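Local coordinates for Lv-ranaspumin (Lv-RSN-1) (Leptodactylus vastus, PDB 4K83), which is probably a foam-nest surfactant of a frog, likely to lower surface tension at the air-water interface and help stabilise the foam, at residues C18-L23 against K101-D106; C114-K119 against L204-N209; D151-I156 against I182-G187. All coordinates share one frame; numbering follows the deposited sequence.

Overall arrangement
The three contacts are strung along an elongated, mainly helical chain. Contact 1 comes first, joining helix 14-25 to the end of helix 89-102 and the turn after it; the next helix, 107-122, carries one half of contact 2, whose other half is on helix 196-212. Contact 3 is nested inside the loop that contact 2 closes, and sets helix 152-165 against the small two-stranded antiparallel sheet. The centres of contacts 1 and 2 are 23 Å apart, those of contacts 2 and 3 22 Å, and those of contacts 1 and 3 40 Å, on opposite sides of the chain's centre. Contact 2 thus holds the middle, while contacts 1 and 3 fasten outlying parts.

Contact 1: C18-L23 against K101-D106; sequences CLTKAL and KELKID
Leu103 reaches across to helix 14-25 with both methyls. Its CG lies anti to the carbonyl carbon (chi1 -66°), which sends the forked end toward Thr20. There Thr20 OG1 stands 3.6 Å from Leu103 CD1 and equally far from Leu103 CD2, so the oxygen faces the fork of the leucine. Threonine suits this boundary position, because its hydroxyl is hydrogen-bonded to Thr16 O one turn back, which lets it border hydrocarbon at little cost. Leu103 CD1 is the busier methyl, also meeting Leu23 CD1 at 4.0 Å and Leu19 CG at 4.1 Å, with the leucine side chains running obliquely to one another. A long, forked leucine suits the helix end because it can touch Leu19, Thr20 and Leu23 together. Leu23 CD1 then continues to Ile105 CG2, 4.4 Å away, a looser touch. Because Leu103 is the first residue to leave helical geometry, the contact packs the end of helix 89-102 and its turn against the N-terminal helix. Leu19 and Leu23 also lean on Leu29 of helix 28-42. With purely van der Waals contact across the segments, cohesion here depends on shape and exclusion of water rather than on directional bonds.

Contact 2: C114-K119 against L204-N209; sequences CDVTKK and LVLCPN
Val116 and Asn209 form the tight part of this contact, where two nearly antiparallel helices (153° between their short axes) pass 10.1 Å apart. Helix 204-209 has a wider pi-type turn at 204-206 and a kink at Pro208, whose nitrogen has no hydrogen to give. Val116 CG2 comes within 3.5 Å of Asn209 CB and 3.7 Å of Asn209 ND2, the two side chains lying alongside and pointing opposite ways. The valine's other methyl, CG1, anti to the backbone N (chi1 170°), turns instead to Leu206 CD2 at 4.2 Å. Val116 and Leu206 are buried, resting also on helix 134-145; compact branched hydrocarbons suit this inner face. The outer side is looser. Asp115, an exposed residue, brings only its CB near Asn209 OD1, at 4.1 Å. Lys119, bent at chi2 (73°), lays its CG, CD and CE across Val205 CG1, CE being 4.1 Å away; a lysine can cover a valine with methylenes while carrying its charge beyond them. An alanine in place of Asn209 is likely to leave Val116 CG2 with less to pack on, the amide being gone. Dispersion thus joins the helices, Asp115 and Lys119 contributing carbon atoms, Asn209 its CB and the amide as well.

Contact 3: D151-I156 against I182-G187; sequences DPELII and IFVKDG
Apolar packing begins with Ile156 and Ile182, where Ile156 CD1 lies 3.7 Å from Ile182 CG2, the two side chains overlapping flank to flank with reversed directions. Ile156 CG1 is anti to the backbone N (chi1 -159°) and the chain continues extended, which carries CD1 to the strand, 3.5 Å from Ile182 O as well. Branched isoleucine and valine suit the strand face turned to the helix; Val184 CG2 meets Pro152 CB at 4.2 Å. The strand belongs to a beta hairpin, 182-185 paired antiparallel with 188-191, and the first turn of helix 152-165 packs on it with the short axes at 172°. Pro152 and Ile155 also reach Leu189 on the second strand. Polar atoms also border carbon: Pro152 CG sits 3.2 Å from Gly187 O, in the two-residue type I' turn of the hairpin, whose second position, Gly187, has a positive phi that suits glycine. Glu153 folds back at chi2, bringing its carboxylate across Val184, OE2 being 3.4 Å from Val184 CG2. The hydrogen bonding is local: the short side chain of the N-cap, Asp151, can turn back to the first N-H groups, and its OD1 accepts from Glu153 N at 3.1 Å, while proline fits the first helical position because no backbone N-H is needed there.

Contact 1: C18-L23 against K101-D106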
ATOM      1  N   CYS A  18       5.422  -3.688  22.135  1.00 44.00           N
ATOM      2  CA  CYS A  18       6.372  -3.466  21.044  1.00 37.25           C
ATOM      3  C   CYS A  18       5.658  -2.822  19.854  1.00 36.81           C
ATOM      4  O   CYS A  18       6.127  -1.827  19.305  1.00 37.34           O
ATOM      5  CB  CYS A  18       7.041  -4.773  20.608  1.00 35.19           C
ATOM      6  SG  CYS A  18       8.371  -4.533  19.371  1.00 46.55           S
ATOM      7  N   LEU A  19       4.522  -3.399  19.470  1.00 36.83           N
ATOM      8  CA  LEU A  19       3.712  -2.866  18.371  1.00 36.07           C
ATOM      9  C   LEU A  19       3.248  -1.443  18.660  1.00 36.21           C
ATOM     10  O   LEU A  19       3.361  -0.551  17.813  1.00 34.96           O
ATOM     11  CB  LEU A  19       2.508  -3.774  18.112  1.00 38.80           C
ATOM     12  CG  LEU A  19       1.520  -3.318  17.034  1.00 39.70           C
ATOM     13  CD1 LEU A  19       2.241  -2.992  15.733  1.00 33.46           C
ATOM     14  CD2 LEU A  19       0.466  -4.382  16.810  1.00 31.27           C
ATOM     15  N   THR A  20       2.736  -1.235  19.868  1.00 40.18           N
ATOM     16  CA  THR A  20       2.307   0.090  20.304  1.00 43.57           C
ATOM     17  C   THR A  20       3.433   1.123  20.170  1.00 39.65           C
ATOM     18  O   THR A  20       3.220   2.222  19.662  1.00 40.38           O
ATOM     19  CB  THR A  20       1.765   0.051  21.754  1.00 36.57           C
ATOM     20  OG1 THR A  20       0.707  -0.911  21.838  1.00 43.27           O
ATOM     21  CG2 THR A  20       1.227   1.410  22.168  1.00 46.87           C
ATOM     22  N   LYS A  21       4.639   0.758  20.597  1.00 38.11           N
ATOM     23  CA  LYS A  21       5.774   1.676  20.499  1.00 44.88           C
ATOM     24  C   LYS A  21       6.183   1.918  19.046  1.00 37.39           C
ATOM     25  O   LYS A  21       6.447   3.051  18.652  1.00 42.74           O
ATOM     26  CB  LYS A  21       6.979   1.166  21.301  1.00 44.30           C
ATOM     27  CG  LYS A  21       8.077   2.217  21.497  1.00 49.30           C
ATOM     28  CD  LYS A  21       9.263   1.668  22.283  1.00 54.24           C
ATOM     29  CE  LYS A  21      10.141   2.788  22.834  1.00 61.28           C
ATOM     30  NZ  LYS A  21      10.737   3.643  21.772  1.00 61.61           N
ATOM     31  N   ALA A  22       6.238   0.844  18.263  1.00 40.19           N
ATOM     32  CA  ALA A  22       6.627   0.930  16.857  1.00 41.10           C
ATOM     33  C   ALA A  22       5.684   1.830  16.054  1.00 37.84           C
ATOM     34  O   ALA A  22       6.125   2.578  15.183  1.00 38.40           O
ATOM     35  CB  ALA A  22       6.687  -0.447  16.246  1.00 26.18           C
ATOM     36  N   LEU A  23       4.391   1.747  16.362  1.00 35.63           N
ATOM     37  CA  LEU A  23       3.374   2.566  15.707  1.00 35.82           C
ATOM     38  C   LEU A  23       3.589   4.052  15.964  1.00 46.61           C
ATOM     39  O   LEU A  23       3.502   4.873  15.046  1.00 45.93           O
ATOM     40  CB  LEU A  23       1.977   2.156  16.176  1.00 34.80           C
ATOM     41  CG  LEU A  23       1.423   0.867  15.572  1.00 35.81           C
ATOM     42  CD1 LEU A  23       0.181   0.433  16.319  1.00 29.92           C
ATOM     43  CD2 LEU A  23       1.111   1.073  14.085  1.00 29.21           C
ATOM     44  N   LYS A 101      -7.218  -1.942  15.704  1.00 29.44           N
ATOM     45  CA  LYS A 101      -8.387  -1.149  16.063  1.00 40.22           C
ATOM     46  C   LYS A 101      -8.427  -0.938  17.575  1.00 39.70           C
ATOM     47  O   LYS A 101      -8.731   0.156  18.054  1.00 33.66           O
ATOM     48  CB  LYS A 101      -9.665  -1.841  15.600  1.00 32.57           C
ATOM     49  CG  LYS A 101      -9.899  -1.819  14.100  1.00 33.16           C
ATOM     50  CD  LYS A 101     -11.131  -2.646  13.760  1.00 42.19           C
ATOM     51  CE  LYS A 101     -11.467  -2.613  12.288  1.00 42.74           C
ATOM     52  NZ  LYS A 101     -12.354  -3.757  11.903  1.00 48.72           N
ATOM     53  N   GLU A 102      -8.103  -1.994  18.318  1.00 38.92           N
ATOM     54  CA  GLU A 102      -8.044  -1.916  19.773  1.00 40.45           C
ATOM     55  C   GLU A 102      -7.002  -0.894  20.230  1.00 35.98           C
ATOM     56  O   GLU A 102      -7.160  -0.266  21.278  1.00 40.60           O
ATOM     57  CB  GLU A 102      -7.771  -3.295  20.385  1.00 41.39           C
ATOM     58  CG  GLU A 102      -8.937  -4.281  20.237  1.00 41.17           C
ATOM     59  CD  GLU A 102      -8.692  -5.605  20.935  1.00 48.67           C
ATOM     60  OE1 GLU A 102      -7.628  -5.756  21.572  1.00 61.99           O
ATOM     61  OE2 GLU A 102      -9.563  -6.499  20.844  1.00 53.76           O
ATOM     62  N   LEU A 103      -5.948  -0.717  19.433  1.00 32.56           N
ATOM     63  CA  LEU A 103      -4.926   0.288  19.716  1.00 30.81           C
ATOM     64  C   LEU A 103      -5.315   1.666  19.196  1.00 30.37           C
ATOM     65  O   LEU A 103      -4.526   2.607  19.253  1.00 35.90           O
ATOM     66  CB  LEU A 103      -3.571  -0.126  19.141  1.00 32.05           C
ATOM     67  CG  LEU A 103      -2.955  -1.367  19.796  1.00 38.07           C
ATOM     68  CD1 LEU A 103      -1.584  -1.680  19.212  1.00 34.77           C
ATOM     69  CD2 LEU A 103      -2.863  -1.164  21.305  1.00 34.07           C
ATOM     70  N   LYS A 104      -6.540   1.766  18.698  1.00 33.05           N
ATOM     71  CA  LYS A 104      -7.119   3.043  18.303  1.00 38.05           C
ATOM     72  C   LYS A 104      -6.344   3.711  17.169  1.00 36.66           C
ATOM     73  O   LYS A 104      -6.154   4.925  17.179  1.00 34.76           O
ATOM     74  CB  LYS A 104      -7.205   3.979  19.512  1.00 41.31           C
ATOM     75  CG  LYS A 104      -7.820   3.335  20.741  1.00 40.07           C
ATOM     76  CD  LYS A 104      -9.249   2.891  20.474  1.00 43.32           C
ATOM     77  CE  LYS A 104      -9.899   2.316  21.733  1.00 48.36           C
ATOM     78  NZ  LYS A 104     -11.380   2.268  21.592  1.00 33.67           N
ATOM     79  N   ILE A 105      -5.894   2.916  16.201  1.00 31.93           N
ATOM     80  CA  ILE A 105      -5.231   3.471  15.024  1.00 34.27           C
ATOM     81  C   ILE A 105      -6.175   4.413  14.286  1.00 37.31           C
ATOM     82  O   ILE A 105      -7.397   4.306  14.411  1.00 32.52           O
ATOM     83  CB  ILE A 105      -4.799   2.375  14.033  1.00 33.02           C
ATOM     84  CG1 ILE A 105      -6.010   1.549  13.595  1.00 35.80           C
ATOM     85  CG2 ILE A 105      -3.735   1.500  14.642  1.00 34.36           C
ATOM     86  CD1 ILE A 105      -5.941   1.064  12.170  1.00 32.24           C
ATOM     87  N   ASP A 106      -5.593   5.318  13.508  1.00 33.86           N
ATOM     88  CA  ASP A 106      -6.354   6.263  12.696  1.00 30.06           C
ATOM     89  C   ASP A 106      -7.002   5.489  11.553  1.00 32.20           C
ATOM     90  O   ASP A 106      -6.320   5.078  10.610  1.00 30.55           O
ATOM     91  CB  ASP A 106      -5.410   7.350  12.160  1.00 31.08           C
ATOM     92  CG  ASP A 106      -6.146   8.471  11.420  1.00 27.48           C
ATOM     93  OD1 ASP A 106      -7.265   8.226  10.929  1.00 32.43           O
ATOM     94  OD2 ASP A 106      -5.597   9.595  11.332  1.00 32.74           O
TER

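Contact 2: C114-K119 against L204-N209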
ATOM      1  N   CYS A 114      -6.251   1.179   2.418  0.66 18.27           N
ATOM      2  CA  CYS A 114      -6.925  -0.020   1.940  0.66 20.99           C
ATOM      3  C   CYS A 114      -7.552   0.266   0.573  0.66 20.86           C
ATOM      4  O   CYS A 114      -7.481  -0.559  -0.333  0.66 18.06           O
ATOM      5  CB  CYS A 114      -7.982  -0.490   2.938  0.66 23.98           C
ATOM      6  SG  CYS A 114      -8.397  -2.249   2.811  0.66 30.29           S
ATOM      7  N   ASP A 115      -8.146   1.445   0.423  1.00 21.57           N
ATOM      8  CA  ASP A 115      -8.741   1.807  -0.863  1.00 21.89           C
ATOM      9  C   ASP A 115      -7.703   1.880  -1.987  1.00 16.71           C
ATOM     10  O   ASP A 115      -7.958   1.399  -3.091  1.00 18.95           O
ATOM     11  CB  ASP A 115      -9.526   3.112  -0.758  1.00 19.92           C
ATOM     12  CG  ASP A 115     -10.784   2.972   0.091  1.00 22.35           C
ATOM     13  OD1 ASP A 115     -11.246   1.828   0.299  1.00 28.29           O
ATOM     14  OD2 ASP A 115     -11.315   4.017   0.539  1.00 26.56           O
ATOM     15  N   VAL A 116      -6.539   2.459  -1.703  1.00 17.55           N
ATOM     16  CA  VAL A 116      -5.452   2.484  -2.687  1.00 17.79           C
ATOM     17  C   VAL A 116      -5.001   1.072  -3.033  1.00 19.43           C
ATOM     18  O   VAL A 116      -4.800   0.733  -4.203  1.00 17.88           O
ATOM     19  CB  VAL A 116      -4.220   3.263  -2.192  1.00 20.84           C
ATOM     20  CG1 VAL A 116      -3.028   3.044  -3.143  1.00 22.18           C
ATOM     21  CG2 VAL A 116      -4.526   4.746  -2.078  1.00 17.00           C
ATOM     22  N   THR A 117      -4.818   0.256  -2.010  1.00 19.61           N
ATOM     23  CA  THR A 117      -4.414  -1.121  -2.230  1.00 16.60           C
ATOM     24  C   THR A 117      -5.409  -1.885  -3.105  1.00 17.30           C
ATOM     25  O   THR A 117      -5.014  -2.599  -4.029  1.00 17.68           O
ATOM     26  CB  THR A 117      -4.221  -1.854  -0.891  1.00 16.95           C
ATOM     27  OG1 THR A 117      -3.309  -1.096  -0.095  1.00 17.64           O
ATOM     28  CG2 THR A 117      -3.663  -3.248  -1.140  1.00 20.48           C
ATOM     29  N   LYS A 118      -6.696  -1.733  -2.820  1.00 19.23           N
ATOM     30  CA  LYS A 118      -7.728  -2.372  -3.636  1.00 18.91           C
ATOM     31  C   LYS A 118      -7.624  -1.948  -5.099  1.00 22.98           C
ATOM     32  O   LYS A 118      -7.679  -2.775  -6.019  1.00 21.30           O
ATOM     33  CB  LYS A 118      -9.117  -2.031  -3.096  1.00 17.33           C
ATOM     34  CG  LYS A 118      -9.519  -2.809  -1.833  1.00 22.58           C
ATOM     35  CD  LYS A 118     -10.821  -2.255  -1.265  1.00 31.63           C
ATOM     36  CE  LYS A 118     -11.256  -3.024  -0.028  1.00 35.31           C
ATOM     37  NZ  LYS A 118     -12.421  -2.380   0.645  1.00 39.00           N
ATOM     38  N   LYS A 119      -7.462  -0.647  -5.311  1.00 22.37           N
ATOM     39  CA  LYS A 119      -7.353  -0.128  -6.661  1.00 19.03           C
ATOM     40  C   LYS A 119      -6.139  -0.741  -7.351  1.00 20.07           C
ATOM     41  O   LYS A 119      -6.210  -1.153  -8.501  1.00 20.90           O
ATOM     42  CB  LYS A 119      -7.265   1.408  -6.627  1.00 17.38           C
ATOM     43  CG  LYS A 119      -7.571   2.100  -7.946  1.00 27.80           C
ATOM     44  CD  LYS A 119      -9.074   2.026  -8.239  1.00 29.82           C
ATOM     45  CE  LYS A 119      -9.407   2.672  -9.568  1.00 38.37           C
ATOM     46  NZ  LYS A 119     -10.843   2.497  -9.902  1.00 43.45           N
ATOM     47  N   LEU A 204      -7.989  11.887 -10.072  1.00 18.08           N
ATOM     48  CA  LEU A 204      -9.318  11.718  -9.475  1.00 18.92           C
ATOM     49  C   LEU A 204      -9.422  10.601  -8.444  1.00 19.21           C
ATOM     50  O   LEU A 204     -10.307  10.628  -7.590  1.00 16.46           O
ATOM     51  CB  LEU A 204     -10.365  11.454 -10.562  1.00 17.89           C
ATOM     52  CG  LEU A 204     -10.431  12.552 -11.611  1.00 20.22           C
ATOM     53  CD1 LEU A 204     -11.542  12.229 -12.602  1.00 25.44           C
ATOM     54  CD2 LEU A 204     -10.637  13.907 -10.935  1.00 20.85           C
ATOM     55  N   VAL A 205      -8.560   9.599  -8.545  1.00 15.95           N
ATOM     56  CA  VAL A 205      -8.648   8.481  -7.623  1.00 15.34           C
ATOM     57  C   VAL A 205      -7.504   8.530  -6.610  1.00 18.20           C
ATOM     58  O   VAL A 205      -7.730   8.638  -5.401  1.00 19.46           O
ATOM     59  CB  VAL A 205      -8.661   7.101  -8.335  1.00 14.36           C
ATOM     60  CG1 VAL A 205      -8.763   5.979  -7.292  1.00 17.78           C
ATOM     61  CG2 VAL A 205      -9.838   7.000  -9.289  1.00 20.13           C
ATOM     62  N   LEU A 206      -6.274   8.462  -7.097  1.00 15.92           N
ATOM     63  CA  LEU A 206      -5.145   8.269  -6.168  1.00 14.22           C
ATOM     64  C   LEU A 206      -4.760   9.534  -5.394  1.00 18.72           C
ATOM     65  O   LEU A 206      -4.517   9.470  -4.186  1.00 18.70           O
ATOM     66  CB  LEU A 206      -3.937   7.681  -6.891  1.00 17.70           C
ATOM     67  CG  LEU A 206      -4.154   6.278  -7.474  1.00 15.12           C
ATOM     68  CD1 LEU A 206      -2.884   5.854  -8.235  1.00 16.99           C
ATOM     69  CD2 LEU A 206      -4.545   5.250  -6.414  1.00 16.62           C
ATOM     70  N   CYS A 207      -4.699  10.677  -6.071  1.00 16.16           N
ATOM     71  CA  CYS A 207      -4.324  11.911  -5.382  1.00 17.74           C
ATOM     72  C   CYS A 207      -5.225  12.235  -4.180  1.00 17.55           C
ATOM     73  O   CYS A 207      -4.708  12.564  -3.106  1.00 20.26           O
ATOM     74  CB  CYS A 207      -4.147  13.093  -6.333  1.00 22.76           C
ATOM     75  SG  CYS A 207      -2.560  13.073  -7.232  1.00 24.36           S
ATOM     76  N   PRO A 208      -6.565  12.129  -4.336  1.00 21.55           N
ATOM     77  CA  PRO A 208      -7.428  12.317  -3.157  1.00 19.69           C
ATOM     78  C   PRO A 208      -7.141  11.336  -2.017  1.00 20.44           C
ATOM     79  O   PRO A 208      -7.196  11.736  -0.857  1.00 21.50           O
ATOM     80  CB  PRO A 208      -8.837  12.053  -3.704  1.00 19.98           C
ATOM     81  CG  PRO A 208      -8.743  12.485  -5.120  1.00 21.18           C
ATOM     82  CD  PRO A 208      -7.360  12.056  -5.581  1.00 20.03           C
ATOM     83  N   ASN A 209      -6.857  10.081  -2.342  1.00 16.66           N
ATOM     84  CA  ASN A 209      -6.544   9.088  -1.315  1.00 14.89           C
ATOM     85  C   ASN A 209      -5.232   9.399  -0.600  1.00 20.08           C
ATOM     86  O   ASN A 209      -5.140   9.289   0.628  1.00 18.70           O
ATOM     87  CB  ASN A 209      -6.413   7.695  -1.936  1.00 16.70           C
ATOM     88  CG  ASN A 209      -7.744   6.959  -2.072  1.00 22.09           C
ATOM     89  OD1 ASN A 209      -8.628   7.075  -1.217  1.00 30.44           O
ATOM     90  ND2 ASN A 209      -7.847   6.101  -3.104  1.00 20.68           N
TER

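Contact 3: D151-I156 against I182-G187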
ATOM      1  N   ASP A 151       5.137  22.255  -9.956  1.00 43.62           N
ATOM      2  CA  ASP A 151       5.474  22.670 -11.312  1.00 42.69           C
ATOM      3  C   ASP A 151       5.300  21.511 -12.281  1.00 37.12           C
ATOM      4  O   ASP A 151       6.070  20.545 -12.240  1.00 36.16           O
ATOM      5  CB  ASP A 151       6.914  23.179 -11.365  1.00 33.89           C
ATOM      6  CG  ASP A 151       7.285  23.766 -12.718  1.00 41.44           C
ATOM      7  OD1 ASP A 151       6.564  23.540 -13.710  1.00 45.71           O
ATOM      8  OD2 ASP A 151       8.327  24.448 -12.798  1.00 43.69           O
ATOM      9  N   PRO A 152       4.304  21.620 -13.175  1.00 36.82           N
ATOM     10  CA  PRO A 152       3.940  20.593 -14.157  1.00 32.21           C
ATOM     11  C   PRO A 152       5.119  20.093 -14.981  1.00 33.75           C
ATOM     12  O   PRO A 152       5.192  18.899 -15.271  1.00 31.50           O
ATOM     13  CB  PRO A 152       2.943  21.318 -15.065  1.00 34.82           C
ATOM     14  CG  PRO A 152       2.351  22.367 -14.200  1.00 42.89           C
ATOM     15  CD  PRO A 152       3.462  22.823 -13.307  1.00 39.44           C
ATOM     16  N   GLU A 153       6.023  20.994 -15.353  1.00 34.15           N
ATOM     17  CA  GLU A 153       7.195  20.605 -16.126  1.00 37.66           C
ATOM     18  C   GLU A 153       8.098  19.681 -15.315  1.00 29.89           C
ATOM     19  O   GLU A 153       8.651  18.719 -15.844  1.00 35.83           O
ATOM     20  CB  GLU A 153       7.971  21.843 -16.586  1.00 44.29           C
ATOM     21  CG  GLU A 153       7.154  22.823 -17.431  1.00 56.72           C
ATOM     22  CD  GLU A 153       6.977  22.373 -18.878  1.00 65.96           C
ATOM     23  OE1 GLU A 153       6.592  23.219 -19.719  1.00 61.86           O
ATOM     24  OE2 GLU A 153       7.214  21.180 -19.180  1.00 62.89           O
ATOM     25  N   LEU A 154       8.232  19.971 -14.024  1.00 29.64           N
ATOM     26  CA  LEU A 154       8.986  19.104 -13.117  1.00 32.06           C
ATOM     27  C   LEU A 154       8.236  17.807 -12.803  1.00 27.65           C
ATOM     28  O   LEU A 154       8.835  16.738 -12.729  1.00 28.09           O
ATOM     29  CB  LEU A 154       9.317  19.838 -11.815  1.00 23.94           C
ATOM     30  CG  LEU A 154      10.193  21.089 -12.016  1.00 40.35           C
ATOM     31  CD1 LEU A 154      10.582  21.738 -10.688  1.00 41.57           C
ATOM     32  CD2 LEU A 154      11.430  20.749 -12.842  1.00 35.47           C
ATOM     33  N   ILE A 155       6.925  17.902 -12.613  1.00 24.68           N
ATOM     34  CA  ILE A 155       6.142  16.706 -12.285  1.00 25.17           C
ATOM     35  C   ILE A 155       6.133  15.720 -13.446  1.00 23.43           C
ATOM     36  O   ILE A 155       6.234  14.506 -13.256  1.00 27.76           O
ATOM     37  CB  ILE A 155       4.700  17.070 -11.890  1.00 24.53           C
ATOM     38  CG1 ILE A 155       4.705  17.875 -10.589  1.00 26.57           C
ATOM     39  CG2 ILE A 155       3.847  15.803 -11.731  1.00 22.76           C
ATOM     40  CD1 ILE A 155       3.379  18.513 -10.258  1.00 31.83           C
ATOM     41  N   ILE A 156       6.016  16.244 -14.660  1.00 26.13           N
ATOM     42  CA  ILE A 156       6.023  15.399 -15.839  1.00 23.78           C
ATOM     43  C   ILE A 156       7.340  14.618 -15.957  1.00 31.42           C
ATOM     44  O   ILE A 156       7.350  13.490 -16.428  1.00 35.44           O
ATOM     45  CB  ILE A 156       5.712  16.220 -17.123  1.00 31.50           C
ATOM     46  CG1 ILE A 156       5.210  15.327 -18.251  1.00 35.03           C
ATOM     47  CG2 ILE A 156       6.923  17.005 -17.586  1.00 33.34           C
ATOM     48  CD1 ILE A 156       4.775  16.123 -19.465  1.00 38.83           C
ATOM     49  N   ILE A 182       1.293  13.074 -22.795  1.00 17.75           N
ATOM     50  CA  ILE A 182       1.114  13.933 -21.633  1.00 18.11           C
ATOM     51  C   ILE A 182       1.783  15.266 -21.912  1.00 25.44           C
ATOM     52  O   ILE A 182       2.955  15.317 -22.297  1.00 25.69           O
ATOM     53  CB  ILE A 182       1.711  13.289 -20.359  1.00 22.45           C
ATOM     54  CG1 ILE A 182       1.006  11.958 -20.066  1.00 18.07           C
ATOM     55  CG2 ILE A 182       1.584  14.229 -19.184  1.00 19.98           C
ATOM     56  CD1 ILE A 182       1.736  11.074 -19.031  1.00 17.30           C
ATOM     57  N   PHE A 183       1.024  16.337 -21.721  1.00 24.06           N
ATOM     58  CA  PHE A 183       1.457  17.675 -22.117  1.00 30.09           C
ATOM     59  C   PHE A 183       1.272  18.685 -20.996  1.00 30.94           C
ATOM     60  O   PHE A 183       0.502  18.468 -20.058  1.00 29.09           O
ATOM     61  CB  PHE A 183       0.640  18.153 -23.318  1.00 25.53           C
ATOM     62  CG  PHE A 183       0.663  17.218 -24.492  1.00 31.15           C
ATOM     63  CD1 PHE A 183       1.695  17.273 -25.412  1.00 34.84           C
ATOM     64  CD2 PHE A 183      -0.361  16.303 -24.688  1.00 28.98           C
ATOM     65  CE1 PHE A 183       1.714  16.419 -26.504  1.00 36.85           C
ATOM     66  CE2 PHE A 183      -0.355  15.451 -25.783  1.00 29.50           C
ATOM     67  CZ  PHE A 183       0.691  15.511 -26.694  1.00 28.73           C
ATOM     68  N   VAL A 184       1.978  19.805 -21.100  1.00 30.74           N
ATOM     69  CA  VAL A 184       1.647  20.962 -20.290  1.00 29.68           C
ATOM     70  C   VAL A 184       0.782  21.841 -21.178  1.00 30.28           C
ATOM     71  O   VAL A 184       1.176  22.160 -22.290  1.00 31.75           O
ATOM     72  CB  VAL A 184       2.905  21.738 -19.866  1.00 37.83           C
ATOM     73  CG1 VAL A 184       2.526  22.937 -19.012  1.00 36.79           C
ATOM     74  CG2 VAL A 184       3.859  20.824 -19.119  1.00 36.77           C
ATOM     75  N   LYS A 185      -0.409  22.183 -20.702  1.00 25.12           N
ATOM     76  CA  LYS A 185      -1.343  23.011 -21.456  0.62 30.76           C
ATOM     77  C   LYS A 185      -1.926  24.072 -20.538  1.00 32.94           C
ATOM     78  O   LYS A 185      -2.506  23.757 -19.506  1.00 29.29           O
ATOM     79  CB  LYS A 185      -2.482  22.168 -22.029  0.62 29.61           C
ATOM     80  CG  LYS A 185      -2.056  21.087 -23.010  0.62 32.60           C
ATOM     81  CD  LYS A 185      -1.479  21.672 -24.285  0.62 30.31           C
ATOM     82  CE  LYS A 185      -1.410  20.620 -25.380  0.62 34.27           C
ATOM     83  NZ  LYS A 185      -2.724  19.956 -25.596  0.62 33.12           N
ATOM     84  N   ASP A 186      -1.758  25.338 -20.910  1.00 27.09           N
ATOM     85  CA  ASP A 186      -2.280  26.423 -20.085  1.00 27.57           C
ATOM     86  C   ASP A 186      -1.867  26.253 -18.611  1.00 28.74           C
ATOM     87  O   ASP A 186      -2.661  26.463 -17.698  1.00 28.02           O
ATOM     88  CB  ASP A 186      -3.804  26.513 -20.242  1.00 32.11           C
ATOM     89  CG  ASP A 186      -4.391  27.783 -19.640  1.00 37.48           C
ATOM     90  OD1 ASP A 186      -3.759  28.865 -19.753  1.00 35.08           O
ATOM     91  OD2 ASP A 186      -5.496  27.692 -19.057  1.00 38.61           O
ATOM     92  N   GLY A 187      -0.619  25.841 -18.404  1.00 28.36           N
ATOM     93  CA  GLY A 187      -0.020  25.803 -17.080  1.00 25.56           C
ATOM     94  C   GLY A 187      -0.329  24.568 -16.249  1.00 34.23           C
ATOM     95  O   GLY A 187       0.153  24.432 -15.129  1.00 31.62           O
TER